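PDB 5N3U: phycocyanobilin lyase subunit beta from Nostoc sp. PCC 7120, which associates with its alpha-subunit partner to form the lyase that attaches phycocyanobilin to the alpha subunit of phycocyanin, the CpcA gene product. Local coordinates for the interface of chains C and A and the interface of chains C and B. Sequence-based numbering; all coordinates share one arbitrary frame. Chains: chain A/B, Phycocyanobilin lyase subunit beta; chain C, Phycocyanobilin lyase subunit alpha.

Chain C, the alpha subunit, meets two copies of the beta subunit in different ways, the centres of the C-alpha atoms of the two contacts lying about 52 Å apart. Contact 1 uses the C-terminal part of chain C, including helix 263-273, against the last helix of chain A. Contact 2 uses the short 3-10 helix 67-69 of chain C against chain B, at the start of two helices. No residue of chain C is common to both. One alpha subunit therefore bridges two beta subunits in the deposited two-plus-two assembly; CpcE and CpcF do associate, but the structure alone does not show which contact belongs to the functional pair.

Contact 1: the interface of chains C and A. Residues chain C 252, 260-261, 269; chain A 192-193, 195-196.
C:Met269 lays its thioether over the helix backbone of A:Ala192 and A:Arg193, an example of how a flexible sulfur chain can fit an uneven helical surface. The patch is a largely apolar contact between alpha and beta subunits of the CpcE/CpcF lyase. SD lies 3.5 Å from the carbonyl O of A:Ala192 and 3.6 Å from CA of A:Arg193, whose CD also flanks the sulfur. Beyond it, the methyl CE meets A:Leu196 tip to tip, 4.0 Å from that residue's CB. The chain runs extended as far as SD and then bends at the last torsion (chi3 -73°), which turns the methyl toward the leucine. Cutting C:Met269 back to an alanine is likely to open a gap beside A:Leu196 and leave the A:Ala192 carbonyl without the thioether that lies against it.

A second methionine meets the same alanine: SD of C:Met252 lies 3.7 Å from CB of A:Ala192, and this small methyl sits between the two sulfurs. One helical turn along, A:Leu195 crosses obliquely over C:Ile261, its CB 3.8 Å from the isoleucine CG1. The CD1 branch of A:Leu195 reaches on to CA of C:Ser260, at 4.0 Å, so that the leucine covers the start of the returning chain C segment.

Further out, CD2 of A:Leu196 lies over one face of the guanidinium group of A:Arg193, toward its rim. This intrachain contact lines up two side chains that border the methionine.

In the fold, the chain A residues all belong to helix 188-198, its last helix. C:Met252 follows helix 237-250, C:Ser260 and C:Ile261 precede helix 263-273, and C:Met269 projects from that final helix.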
# COMPACT_ATOMS: atom_id res chain seq x y z
N MET C 252 23.36 4.25 22.64
CA MET C 252 24.53 4.81 21.98
C MET C 252 24.75 6.20 22.56
O MET C 252 25.87 6.69 22.50
CB MET C 252 24.33 4.94 20.45
CG MET C 252 24.00 3.69 19.65
SD MET C 252 25.41 2.61 19.33
CE MET C 252 24.98 1.17 20.27
N SER C 260 31.22 2.97 19.51
CA SER C 260 31.17 1.51 19.48
C SER C 260 30.10 0.76 20.40
O SER C 260 29.05 1.34 20.66
CB SER C 260 32.60 0.99 19.49
OG SER C 260 33.16 1.38 18.22
N ILE C 261 30.29 -0.50 20.82
CA ILE C 261 29.09 -1.36 21.08
C ILE C 261 28.94 -2.06 22.44
O ILE C 261 29.49 -3.15 22.66
CB ILE C 261 28.96 -2.46 19.96
CG1 ILE C 261 28.86 -1.83 18.56
CG2 ILE C 261 27.73 -3.32 20.16
CD1 ILE C 261 27.77 -0.78 18.37
N MET C 269 19.80 -4.90 19.11
CA MET C 269 20.00 -5.24 17.68
C MET C 269 19.61 -6.63 17.37
O MET C 269 19.00 -6.89 16.35
CB MET C 269 21.41 -4.94 17.24
CG MET C 269 21.65 -3.50 17.13
SD MET C 269 23.12 -2.80 16.41
CE MET C 269 24.31 -3.17 17.73
N ALA A 192 25.26 1.72 14.06
CA ALA A 192 25.48 0.68 15.07
C ALA A 192 25.40 -0.71 14.54
O ALA A 192 26.07 -1.65 15.02
CB ALA A 192 24.49 0.84 16.20
N ARG A 193 24.50 -0.91 13.60
CA ARG A 193 24.32 -2.24 13.10
C ARG A 193 25.48 -2.55 12.19
O ARG A 193 25.88 -3.68 12.08
CB ARG A 193 22.97 -2.40 12.38
CG ARG A 193 22.70 -3.84 11.97
CD ARG A 193 22.57 -4.71 13.19
NE ARG A 193 22.41 -6.08 12.87
CZ ARG A 193 23.40 -6.83 12.40
NH1 ARG A 193 24.59 -6.32 12.13
NH2 ARG A 193 23.17 -8.10 12.11
N LEU A 195 28.62 -1.47 12.68
CA LEU A 195 29.60 -1.88 13.71
C LEU A 195 29.43 -3.27 14.20
O LEU A 195 30.40 -3.97 14.29
CB LEU A 195 29.54 -0.97 14.93
CG LEU A 195 30.00 0.46 14.60
CD1 LEU A 195 29.60 1.39 15.76
CD2 LEU A 195 31.49 0.53 14.27
N LEU A 196 28.21 -3.70 14.51
CA LEU A 196 28.01 -5.06 14.90
C LEU A 196 28.37 -6.01 13.76
O LEU A 196 28.90 -7.09 14.02
CB LEU A 196 26.55 -5.35 15.28
CG LEU A 196 26.21 -6.76 15.72
CD1 LEU A 196 27.07 -7.17 16.92
CD2 LEU A 196 24.75 -6.84 16.13

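Contact 2: the interface of chains C and B. Residues chain C 66-67; chain B 92-93, 95, 126, 130, 134, 137.
The carboxylate of C:Glu67 enters between B:Leu126 and B:Leu95, which approach its opposite faces, a small example of an acidic group inserted among the helices of a HEAT-repeat protein of the CpcE/RpcE/PecE family. Here the 3-10 helix 67-69 of an alpha subunit meets a beta subunit; the two proteins associate, though this contact may not be the functional one. On one face CD1 of B:Leu126 lies 3.8 Å from the carboxyl carbon CD, the two side chains crossing at about a right angle. Over the other face, displaced beyond the OE2 oxygen, comes B:Leu95, with CB 3.3 Å from OE2. Ahead of the group stands the backbone carbonyl of B:Pro92, whose O is 2.6 Å from OE2 of C:Glu67. Two oxygens this close would clash as acceptors; a proton on the carboxyl group could make the pair a hydrogen bond, but protons are not seen and the interaction remains doubtful. The other oxygen, OE1, passes CA of B:Arg93 at 3.7 Å.

Reach comes from an extended chain beyond CG (chi2 -176°), which carries the carboxylate in between the leucines and up to the 3-10 turn 92-94. At the base of the side chain, OD2 of B:Asp130 packs 3.7 Å from CA of C:Glu67. The two carboxylates stay apart, OE1 of C:Glu67 lying 6.0 Å from OD2 of B:Asp130.

C:Thr66 extends the contact along chain B. Its hydroxyl OG1 lies 3.7 Å from CD2 of B:Leu95, the two side chains alongside and pointing opposite ways. B:Ala134 adds a methyl near OE2 of C:Glu67 from helix 130-145, the element that B:Asp130 begins; B:Leu95 opens the neighbouring helix 95-104.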
# COMPACT_ATOMS: atom_id res chain seq x y z
N THR C 66 -14.48 24.98 6.44
CA THR C 66 -15.38 23.82 6.47
C THR C 66 -16.34 23.94 7.64
O THR C 66 -16.46 25.00 8.23
CB THR C 66 -14.50 22.50 6.50
OG1 THR C 66 -15.30 21.32 6.24
CG2 THR C 66 -13.83 22.30 7.89
N GLU C 67 -17.00 22.83 7.99
CA GLU C 67 -17.87 22.67 9.15
C GLU C 67 -17.29 23.28 10.42
O GLU C 67 -16.08 23.20 10.65
CB GLU C 67 -18.15 21.19 9.46
CG GLU C 67 -18.87 20.43 8.37
CD GLU C 67 -19.24 18.95 8.72
OE1 GLU C 67 -19.04 18.41 9.83
OE2 GLU C 67 -19.80 18.29 7.84
N PRO B 92 -23.20 13.66 8.60
CA PRO B 92 -22.34 14.66 7.95
C PRO B 92 -21.15 15.10 8.79
O PRO B 92 -20.26 15.76 8.26
CB PRO B 92 -23.34 15.83 7.67
CG PRO B 92 -24.35 15.68 8.78
CD PRO B 92 -24.54 14.23 8.89
N ARG B 93 -21.06 14.68 10.05
CA ARG B 93 -19.85 14.93 10.81
C ARG B 93 -18.63 14.18 10.24
O ARG B 93 -17.54 14.54 10.52
CB ARG B 93 -19.99 14.57 12.25
CG ARG B 93 -20.99 15.47 13.04
CD ARG B 93 -21.07 14.93 14.45
NE ARG B 93 -21.84 13.69 14.49
CZ ARG B 93 -21.96 12.92 15.56
NH1 ARG B 93 -21.44 13.27 16.71
NH2 ARG B 93 -22.64 11.78 15.49
N LEU B 95 -17.74 14.32 7.15
CA LEU B 95 -17.25 15.02 5.95
C LEU B 95 -15.69 15.10 5.84
O LEU B 95 -15.06 14.70 4.83
CB LEU B 95 -17.84 16.40 5.93
CG LEU B 95 -17.36 17.27 4.78
CD1 LEU B 95 -17.87 16.79 3.46
CD2 LEU B 95 -17.67 18.76 4.96
N LEU B 126 -26.59 19.14 10.05
CA LEU B 126 -25.66 20.14 10.48
C LEU B 126 -26.38 21.48 10.76
O LEU B 126 -27.27 21.87 10.03
CB LEU B 126 -24.67 20.41 9.42
CG LEU B 126 -23.75 19.23 9.10
CD1 LEU B 126 -22.90 19.58 7.89
CD2 LEU B 126 -22.97 18.76 10.31
N ASP B 130 -23.78 25.43 8.04
CA ASP B 130 -22.87 24.27 7.65
C ASP B 130 -23.66 23.30 6.76
O ASP B 130 -23.08 22.58 5.98
CB ASP B 130 -22.38 23.58 8.93
CG ASP B 130 -21.30 24.35 9.58
OD1 ASP B 130 -20.82 25.25 8.90
OD2 ASP B 130 -20.88 24.06 10.75
N ALA B 134 -21.19 22.38 3.80
CA ALA B 134 -20.68 21.05 3.74
C ALA B 134 -20.81 20.37 2.34
O ALA B 134 -19.82 19.79 1.83
CB ALA B 134 -21.34 20.23 4.77
N LYS B 137 -18.34 21.67 -0.04
CA LYS B 137 -16.98 21.18 0.10
C LYS B 137 -16.88 19.76 -0.47
O LYS B 137 -15.89 19.38 -1.04
CB LYS B 137 -16.59 21.08 1.59
CG LYS B 137 -16.58 22.35 2.39
CD LYS B 137 -15.67 23.42 1.83
CE LYS B 137 -14.17 23.07 2.01
NZ LYS B 137 -13.51 24.14 1.15